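Local coordinates for protein beta-glucoside phosphorylase BglX (Unidentified, PDB 5VQE) that probably cleaves beta-glucosides by phosphorolysis, passing the glucosyl group to phosphate, as a member of glycoside hydrolase family 3, at residues E3-I8 / L343-A348; T19-T24 / M353-R358; L405-T410 / K543-S548. All coordinates share one frame; numbering follows the deposited sequence.

Contact 1 (E3-I8 / L343-A348); sequences ESILSI and LDEAVA
Ile5 and Leu6 carry this light contact. Both sit on the short helix 3-6 and lean against one side of helix 340-356, where Glu345 and Ala348 receive them. The two segments bury 119 Å² between them, both sides summed. Glu3 lies away from the interface, and its O accepts from Ser7 N at 3.1 Å and from Ser7 OG at 2.7 Å. The two donors come from opposite faces of the carbonyl plane, which fastens Ser7 to the turn before it. Ile5 comes next and is the first residue to touch. Its CG1 branch lies anti to the carbonyl carbon (chi1 -66°), and the chain runs on extended to CD1. That methyl lies 4.1 Å from Glu345 OE2. The two side chains cross at about a right angle. The approach is apolar on the Ile5 side: Glu345 OE1 makes a salt bridge to Arg342, one turn back. Glu345 reaches out because its CG is anti to the backbone N (chi1 -172°) and the chain beyond stays extended. Leu6 follows with a methyl against the helix backbone at Ala348. Its CD2 stands 3.9 Å from Ala348 O. The other methyl, CD1, is 5.2 Å from Ala348 CB. Leu6 also packs on Ile18 and Val21, so it touches both helix 15-27 and helix 340-356. Ile5 O accepts a hydrogen bond from Asn282 in the loop ahead of strand 284-287. On another side of helix 340-356, Leu343 and Val347 pack against helix 30-36, which leads into strand 38-42 of the barrel-type N-terminal domain.

Contact 2 (T19-T24 / M353-R358); sequences TWVNQT and MKAKLR
Val21 and Ala355 bring the backbones of helix 15-27 and helix 340-356 closest, with their CA atoms 7.2 Å apart. The methyl of Ala355 is the common point of contact. Trp20 meets it with the six-membered part of the indole: CE3 lies 3.9 Å from Ala355 CB, and CZ3 is nearly as close at 4.0 Å. The methyl comes at the ring obliquely. Trp20 reaches across because its CG is anti to the backbone N (chi1 178°). Val21 adds one branch, CG2, at 4.1 Å from the same Ala355 CB. One small side chain thus rests against both a ring and a branched neighbour. The pair is consistent with the outer helical layer of the TIM-barrel-type domain of family 3 enzymes. Leu351, one turn before Ala355, extends the contact by touching Trp20, Val21 and Thr24. Thr24 also lies by the indole. Its OG1 donates to Trp20 O at 2.7 Å and sits 3.2 Å above one face of the Trp20 ring, offset toward the rim. Trp20 O takes Thr24 N as well, from the opposite face of the carbonyl plane. Lys354 starts toward the other helix, but its extended chain leads its NZ away to Gly60 O, Pro86 O and Gln36 OE1. Past Ala355 the chain turns in a Schellman motif. Arg358 has a positive phi of 59°, and Arg358 N donates to Ala355 O at 2.9 Å. Beyond that turn, Pro360 also packs against Trp20.

Contact 3 (L405-T410 / K543-S548); sequences LSPQKT and KLMGRS
Leu405 and Leu544 lie side by side and point the same way, with Leu405 CD1 4.0 Å from Leu544 CB. A backbone bond runs beside the pair. Leu405 N donates to Leu544 O at 2.8 Å, with an N-H...O angle of 148°. Met545 CB points away from the loop, but the chain bends at chi2 (-52°) and chi3 (-65°) and folds back. This lays the thioether alongside Leu405: CE is 3.4 Å from Leu405 O, and SD is 4.3 Å from Leu405 CB. The CE methyl also comes near the Pro407 ring at CD. Leu405 O also accepts from a water, at 2.6 Å, and the same water donates to Met545 O at 3.0 Å, bridging the two backbones. The segments join the end of helix 534-544 to the loop entering strand 412-419 of the mixed sheet in the C-terminal part of the chain. The helix finishes in a Schellman motif, with Gly546 at positive phi. In the loop, Ser406 OG accepts from Gln408 N, forming an ST turn, while Ser406 O takes both Lys409 N and Thr410 N. Phe443 packs on Leu405 and Pro407, and Phe434 of helix 429-441 packs on Leu544.

Contacts 1 and 2 are neighbours, with centres 10 Å apart. Both use helix 340-356, which meets helix 3-6 first and helix 15-27 further on. Their segments alternate along the chain. Both N-terminal helices pack on the same late helix, 340-356. Val21 joins the two contacts, since its CG1 packs against Ala348 O. Contact 3 comes later in the chain and lies on the opposite side of the chain's centre from both. Its centre is 61 Å from that of contact 1 and 59 Å from that of contact 2. Contacts 1 and 2 lie in the barrel-type domain and contact 3 at the six-stranded mixed sheet, in a distant part of the chain.

Contact 1 (E3-I8 / L343-A348)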
loop_
_atom_site.group_PDB
_atom_site.type_symbol
_atom_site.label_atom_id
_atom_site.label_comp_id
_atom_site.label_asym_id
_atom_site.label_seq_id
_atom_site.Cartn_x
_atom_site.Cartn_y
_atom_site.Cartn_z
ATOM N N GLU A 3 30.843 -11.508 -4.833
ATOM C CA GLU A 3 30.351 -12.859 -4.598
ATOM C C GLU A 3 29.763 -12.998 -3.202
ATOM O O GLU A 3 28.808 -13.753 -3.002
ATOM C CB GLU A 3 31.474 -13.875 -4.807
ATOM C CG GLU A 3 31.962 -13.984 -6.250
ATOM C CD GLU A 3 32.915 -12.879 -6.645
ATOM O OE1 GLU A 3 33.416 -12.163 -5.752
ATOM O OE2 GLU A 3 33.169 -12.729 -7.860
ATOM N N SER A 4 30.301 -12.268 -2.228
ATOM C CA SER A 4 29.786 -12.349 -0.866
ATOM C C SER A 4 28.360 -11.817 -0.764
ATOM O O SER A 4 27.621 -12.205 0.149
ATOM C CB SER A 4 30.707 -11.587 0.083
ATOM O OG SER A 4 30.779 -10.217 -0.271
ATOM N N ILE A 5 27.959 -10.931 -1.671
ATOM C CA ILE A 5 26.577 -10.454 -1.724
ATOM C C ILE A 5 25.720 -11.339 -2.615
ATOM O O ILE A 5 24.642 -11.786 -2.213
ATOM C CB ILE A 5 26.541 -8.990 -2.213
ATOM C CG1 ILE A 5 27.197 -8.049 -1.195
ATOM C CG2 ILE A 5 25.098 -8.551 -2.495
ATOM C CD1 ILE A 5 27.495 -6.678 -1.751
ATOM N N LEU A 6 26.190 -11.609 -3.838
ATOM C CA LEU A 6 25.334 -12.166 -4.879
ATOM C C LEU A 6 25.116 -13.674 -4.761
ATOM O O LEU A 6 24.158 -14.191 -5.350
ATOM C CB LEU A 6 25.920 -11.839 -6.256
ATOM C CG LEU A 6 26.047 -10.348 -6.552
ATOM C CD1 LEU A 6 26.784 -10.127 -7.852
ATOM C CD2 LEU A 6 24.687 -9.687 -6.608
ATOM N N SER A 7 25.952 -14.392 -4.014
ATOM C CA SER A 7 25.792 -15.839 -3.927
ATOM C C SER A 7 24.894 -16.286 -2.779
ATOM O O SER A 7 24.581 -17.478 -2.688
ATOM C CB SER A 7 27.161 -16.521 -3.796
ATOM O OG SER A 7 27.776 -16.204 -2.567
ATOM N N ILE A 8 24.448 -15.374 -1.916
ATOM C CA ILE A 8 23.666 -15.745 -0.745
ATOM C C ILE A 8 22.302 -15.066 -0.798
ATOM O O ILE A 8 22.041 -14.187 -1.621
ATOM C CB ILE A 8 24.393 -15.402 0.566
ATOM C CG1 ILE A 8 24.626 -13.895 0.681
ATOM C CG2 ILE A 8 25.714 -16.170 0.633
ATOM C CD1 ILE A 8 25.217 -13.446 2.016
ATOM N N LEU A 343 28.938 3.540 -5.726
ATOM C CA LEU A 343 28.156 3.460 -6.956
ATOM C C LEU A 343 28.191 2.049 -7.532
ATOM O O LEU A 343 27.152 1.486 -7.895
ATOM C CB LEU A 343 28.682 4.467 -7.979
ATOM C CG LEU A 343 28.049 4.408 -9.367
ATOM C CD1 LEU A 343 26.556 4.689 -9.285
ATOM C CD2 LEU A 343 28.721 5.406 -10.298
ATOM N N ASP A 344 29.385 1.457 -7.618
ATOM C CA ASP A 344 29.503 0.119 -8.187
ATOM C C ASP A 344 28.772 -0.911 -7.342
ATOM O O ASP A 344 28.231 -1.883 -7.879
ATOM C CB ASP A 344 30.975 -0.272 -8.330
ATOM C CG ASP A 344 31.642 0.389 -9.515
ATOM O OD1 ASP A 344 30.932 1.002 -10.333
ATOM O OD2 ASP A 344 32.880 0.294 -9.635
ATOM N N GLU A 345 28.742 -0.714 -6.027
ATOM C CA GLU A 345 28.096 -1.675 -5.145
ATOM C C GLU A 345 26.581 -1.582 -5.254
ATOM O O GLU A 345 25.880 -2.600 -5.237
ATOM C CB GLU A 345 28.564 -1.434 -3.712
ATOM C CG GLU A 345 28.124 -2.479 -2.716
ATOM C CD GLU A 345 28.569 -2.145 -1.310
ATOM O OE1 GLU A 345 28.435 -0.966 -0.906
ATOM O OE2 GLU A 345 29.066 -3.054 -0.614
ATOM N N ALA A 346 26.056 -0.368 -5.388
ATOM C CA ALA A 346 24.623 -0.204 -5.606
ATOM C C ALA A 346 24.199 -0.841 -6.923
ATOM O O ALA A 346 23.224 -1.598 -6.978
ATOM C CB ALA A 346 24.267 1.282 -5.578
ATOM N N VAL A 347 24.925 -0.543 -8.003
ATOM C CA VAL A 347 24.566 -1.085 -9.309
ATOM C C VAL A 347 24.707 -2.597 -9.326
ATOM O O VAL A 347 23.928 -3.290 -9.990
ATOM C CB VAL A 347 25.418 -0.420 -10.405
ATOM C CG1 VAL A 347 25.201 -1.102 -11.740
ATOM C CG2 VAL A 347 25.064 1.041 -10.500
ATOM N N ALA A 348 25.687 -3.140 -8.604
ATOM C CA ALA A 348 25.820 -4.590 -8.537
ATOM C C ALA A 348 24.569 -5.226 -7.942
ATOM O O ALA A 348 24.118 -6.279 -8.406
ATOM C CB ALA A 348 27.050 -4.975 -7.721
#

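Contact 2 (T19-T24 / M353-R358)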
loop_
_atom_site.group_PDB
_atom_site.type_symbol
_atom_site.label_atom_id
_atom_site.label_comp_id
_atom_site.label_asym_id
_atom_site.label_seq_id
_atom_site.Cartn_x
_atom_site.Cartn_y
_atom_site.Cartn_z
ATOM N N THR A 19 28.915 -13.777 -13.081
ATOM C CA THR A 19 29.795 -13.338 -14.162
ATOM C C THR A 19 29.085 -12.336 -15.062
ATOM O O THR A 19 29.695 -11.357 -15.511
ATOM C CB THR A 19 30.294 -14.551 -14.963
ATOM O OG1 THR A 19 31.184 -15.321 -14.144
ATOM C CG2 THR A 19 31.045 -14.125 -16.227
ATOM N N TRP A 20 27.789 -12.542 -15.317
ATOM C CA TRP A 20 27.035 -11.568 -16.100
ATOM C C TRP A 20 26.966 -10.223 -15.383
ATOM O O TRP A 20 27.137 -9.168 -16.007
ATOM C CB TRP A 20 25.622 -12.081 -16.395
ATOM C CG TRP A 20 24.822 -11.067 -17.149
ATOM C CD1 TRP A 20 24.810 -10.876 -18.493
ATOM C CD2 TRP A 20 23.943 -10.082 -16.595
ATOM N NE1 TRP A 20 23.974 -9.838 -18.817
ATOM C CE2 TRP A 20 23.431 -9.332 -17.668
ATOM C CE3 TRP A 20 23.538 -9.765 -15.294
ATOM C CZ2 TRP A 20 22.532 -8.287 -17.486
ATOM C CZ3 TRP A 20 22.650 -8.737 -15.114
ATOM C CH2 TRP A 20 22.154 -8.004 -16.203
ATOM N N VAL A 21 26.700 -10.232 -14.075
ATOM C CA VAL A 21 26.614 -8.975 -13.330
ATOM C C VAL A 21 27.922 -8.206 -13.443
ATOM O O VAL A 21 27.934 -7.009 -13.747
ATOM C CB VAL A 21 26.258 -9.241 -11.856
ATOM C CG1 VAL A 21 26.343 -7.965 -11.051
ATOM C CG2 VAL A 21 24.865 -9.846 -11.733
ATOM N N ASN A 22 29.039 -8.890 -13.192
ATOM C CA ASN A 22 30.347 -8.242 -13.185
ATOM C C ASN A 22 30.721 -7.727 -14.567
ATOM O O ASN A 22 31.171 -6.586 -14.715
ATOM C CB ASN A 22 31.403 -9.221 -12.680
ATOM C CG ASN A 22 31.517 -9.218 -11.180
ATOM O OD1 ASN A 22 32.091 -8.303 -10.601
ATOM N ND2 ASN A 22 30.964 -10.238 -10.537
ATOM N N GLN A 23 30.552 -8.564 -15.595
ATOM C CA GLN A 23 30.888 -8.135 -16.949
ATOM C C GLN A 23 30.041 -6.946 -17.374
ATOM O O GLN A 23 30.547 -6.007 -18.004
ATOM C CB GLN A 23 30.713 -9.294 -17.928
ATOM C CG GLN A 23 31.781 -10.362 -17.781
ATOM C CD GLN A 23 31.624 -11.498 -18.771
ATOM O OE1 GLN A 23 30.610 -11.602 -19.468
ATOM N NE2 GLN A 23 32.629 -12.364 -18.835
ATOM N N THR A 24 28.745 -6.978 -17.051
ATOM C CA THR A 24 27.864 -5.856 -17.361
ATOM C C THR A 24 28.297 -4.604 -16.614
ATOM O O THR A 24 28.404 -3.519 -17.201
ATOM C CB THR A 24 26.414 -6.207 -17.011
ATOM O OG1 THR A 24 26.013 -7.388 -17.722
ATOM C CG2 THR A 24 25.469 -5.057 -17.373
ATOM N N MET A 353 19.555 -8.336 -9.038
ATOM C CA MET A 353 18.140 -8.690 -9.005
ATOM C C MET A 353 17.615 -8.939 -10.412
ATOM O O MET A 353 16.738 -9.788 -10.607
ATOM C CB MET A 353 17.329 -7.598 -8.298
ATOM C CG MET A 353 17.408 -7.680 -6.771
ATOM S SD MET A 353 16.605 -9.167 -6.137
ATOM C CE MET A 353 17.336 -9.363 -4.501
ATOM N N LYS A 354 18.148 -8.213 -11.399
ATOM C CA LYS A 354 17.784 -8.463 -12.786
ATOM C C LYS A 354 18.245 -9.845 -13.226
ATOM O O LYS A 354 17.510 -10.561 -13.917
ATOM C CB LYS A 354 18.374 -7.362 -13.665
ATOM C CG LYS A 354 17.742 -6.010 -13.369
ATOM C CD LYS A 354 18.351 -4.863 -14.155
ATOM C CE LYS A 354 17.712 -3.543 -13.741
ATOM N NZ LYS A 354 17.976 -2.399 -14.654
ATOM N N ALA A 355 19.441 -10.256 -12.792
ATOM C CA ALA A 355 19.912 -11.607 -13.069
ATOM C C ALA A 355 19.104 -12.644 -12.303
ATOM O O ALA A 355 18.822 -13.727 -12.829
ATOM C CB ALA A 355 21.394 -11.726 -12.724
ATOM N N LYS A 356 18.713 -12.335 -11.062
ATOM C CA LYS A 356 17.897 -13.272 -10.293
ATOM C C LYS A 356 16.603 -13.591 -11.030
ATOM O O LYS A 356 16.156 -14.744 -11.055
ATOM C CB LYS A 356 17.604 -12.687 -8.907
ATOM C CG LYS A 356 16.783 -13.572 -7.965
ATOM C CD LYS A 356 16.412 -12.797 -6.694
ATOM C CE LYS A 356 15.348 -13.512 -5.871
ATOM N NZ LYS A 356 15.868 -14.755 -5.281
ATOM N N LEU A 357 15.985 -12.573 -11.623
ATOM C CA LEU A 357 14.774 -12.724 -12.415
ATOM C C LEU A 357 15.030 -13.334 -13.787
ATOM O O LEU A 357 14.067 -13.633 -14.502
ATOM C CB LEU A 357 14.110 -11.356 -12.588
ATOM C CG LEU A 357 13.457 -10.743 -11.349
ATOM C CD1 LEU A 357 13.153 -9.281 -11.582
ATOM C CD2 LEU A 357 12.178 -11.496 -10.985
ATOM N N ARG A 358 16.296 -13.499 -14.171
ATOM C CA ARG A 358 16.674 -14.006 -15.489
ATOM C C ARG A 358 16.120 -13.127 -16.605
ATOM O O ARG A 358 15.693 -13.619 -17.649
ATOM C CB ARG A 358 16.227 -15.459 -15.669
ATOM C CG ARG A 358 16.484 -16.317 -14.454
ATOM C CD ARG A 358 16.768 -17.757 -14.839
ATOM N NE ARG A 358 18.163 -17.939 -15.243
ATOM C CZ ARG A 358 19.095 -18.567 -14.528
ATOM N NH1 ARG A 358 18.811 -19.103 -13.350
ATOM N NH2 ARG A 358 20.327 -18.664 -15.003
#

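Contact 3 (L405-T410 / K543-S548)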
loop_
_atom_site.group_PDB
_atom_site.type_symbol
_atom_site.label_atom_id
_atom_site.label_comp_id
_atom_site.label_asym_id
_atom_site.label_seq_id
_atom_site.Cartn_x
_atom_site.Cartn_y
_atom_site.Cartn_z
ATOM N N LEU A 405 -31.607 -7.844 9.689
ATOM C CA LEU A 405 -32.561 -6.896 9.131
ATOM C C LEU A 405 -33.671 -7.626 8.384
ATOM O O LEU A 405 -33.466 -8.705 7.814
ATOM C CB LEU A 405 -31.858 -5.923 8.190
ATOM C CG LEU A 405 -30.731 -5.100 8.811
ATOM C CD1 LEU A 405 -30.118 -4.199 7.756
ATOM C CD2 LEU A 405 -31.244 -4.269 9.983
ATOM N N SER A 406 -34.862 -7.020 8.398
ATOM C CA SER A 406 -36.021 -7.545 7.718
ATOM C C SER A 406 -36.948 -6.404 7.324
ATOM O O SER A 406 -37.232 -5.541 8.171
ATOM C CB SER A 406 -36.784 -8.531 8.597
ATOM O OG SER A 406 -38.062 -8.783 8.047
ATOM N N PRO A 407 -37.445 -6.372 6.083
ATOM C CA PRO A 407 -38.462 -5.366 5.737
ATOM C C PRO A 407 -39.672 -5.397 6.655
ATOM O O PRO A 407 -40.367 -4.381 6.783
ATOM C CB PRO A 407 -38.844 -5.730 4.297
ATOM C CG PRO A 407 -37.685 -6.480 3.765
ATOM C CD PRO A 407 -37.088 -7.209 4.922
ATOM N N GLN A 408 -39.945 -6.525 7.308
ATOM C CA GLN A 408 -41.079 -6.605 8.219
ATOM C C GLN A 408 -40.750 -6.067 9.603
ATOM O O GLN A 408 -41.654 -5.948 10.436
ATOM C CB GLN A 408 -41.569 -8.050 8.312
ATOM C CG GLN A 408 -42.301 -8.521 7.058
ATOM C CD GLN A 408 -41.374 -8.771 5.878
ATOM O OE1 GLN A 408 -40.268 -9.288 6.040
ATOM N NE2 GLN A 408 -41.826 -8.404 4.678
ATOM N N LYS A 409 -39.485 -5.742 9.865
ATOM C CA LYS A 409 -39.104 -4.996 11.055
ATOM C C LYS A 409 -38.810 -3.527 10.766
ATOM O O LYS A 409 -39.130 -2.673 11.597
ATOM C CB LYS A 409 -37.878 -5.635 11.715
ATOM C CG LYS A 409 -38.152 -6.966 12.389
ATOM C CD LYS A 409 -36.970 -7.393 13.261
ATOM C CE LYS A 409 -35.763 -7.809 12.424
ATOM N NZ LYS A 409 -34.601 -8.175 13.297
ATOM N N THR A 410 -38.201 -3.210 9.614
ATOM C CA THR A 410 -37.835 -1.829 9.274
ATOM C C THR A 410 -37.980 -1.650 7.758
ATOM O O THR A 410 -37.023 -1.829 7.000
ATOM C CB THR A 410 -36.421 -1.496 9.743
ATOM O OG1 THR A 410 -35.478 -2.385 9.132
ATOM C CG2 THR A 410 -36.298 -1.601 11.264
ATOM N N LYS A 543 -24.908 -10.903 5.196
ATOM C CA LYS A 543 -24.764 -10.999 6.640
ATOM C C LYS A 543 -25.805 -10.154 7.365
ATOM O O LYS A 543 -26.311 -10.554 8.419
ATOM C CB LYS A 543 -23.345 -10.597 7.031
ATOM C CG LYS A 543 -22.304 -11.619 6.582
ATOM C CD LYS A 543 -20.895 -11.040 6.575
ATOM C CE LYS A 543 -19.920 -11.953 5.848
ATOM N NZ LYS A 543 -19.919 -13.337 6.403
ATOM N N LEU A 544 -26.139 -8.986 6.819
ATOM C CA LEU A 544 -27.190 -8.175 7.424
ATOM C C LEU A 544 -28.526 -8.905 7.399
ATOM O O LEU A 544 -29.305 -8.816 8.352
ATOM C CB LEU A 544 -27.305 -6.840 6.701
ATOM C CG LEU A 544 -26.114 -5.898 6.866
ATOM C CD1 LEU A 544 -26.281 -4.682 5.969
ATOM C CD2 LEU A 544 -25.939 -5.483 8.305
ATOM N N MET A 545 -28.801 -9.637 6.320
ATOM C CA MET A 545 -30.032 -10.405 6.193
ATOM C C MET A 545 -29.992 -11.724 6.954
ATOM O O MET A 545 -31.004 -12.430 6.985
ATOM C CB MET A 545 -30.328 -10.668 4.717
ATOM C CG MET A 545 -30.450 -9.417 3.864
ATOM S SD MET A 545 -31.613 -8.210 4.544
ATOM C CE MET A 545 -33.153 -9.123 4.430
ATOM N N GLY A 546 -28.865 -12.068 7.575
ATOM C CA GLY A 546 -28.791 -13.262 8.390
ATOM C C GLY A 546 -28.586 -14.548 7.621
ATOM O O GLY A 546 -28.717 -15.628 8.208
ATOM N N ARG A 547 -28.282 -14.472 6.327
ATOM C CA ARG A 547 -27.960 -15.647 5.534
ATOM C C ARG A 547 -26.490 -16.037 5.622
ATOM O O ARG A 547 -26.112 -17.095 5.110
ATOM C CB ARG A 547 -28.328 -15.407 4.069
ATOM C CG ARG A 547 -29.799 -15.080 3.843
ATOM C CD ARG A 547 -30.131 -15.071 2.361
ATOM N NE ARG A 547 -29.562 -13.935 1.643
ATOM C CZ ARG A 547 -30.204 -12.797 1.387
ATOM N NH1 ARG A 547 -31.457 -12.613 1.796
ATOM N NH2 ARG A 547 -29.588 -11.834 0.714
ATOM N N SER A 548 -25.651 -15.207 6.237
ATOM C CA SER A 548 -24.226 -15.484 6.372
ATOM C C SER A 548 -23.779 -14.954 7.723
ATOM O O SER A 548 -24.119 -13.824 8.084
ATOM C CB SER A 548 -23.419 -14.830 5.238
ATOM O OG SER A 548 -22.019 -14.935 5.461
HETATM O O HOH W 1 -33.733 -11.204 7.319
#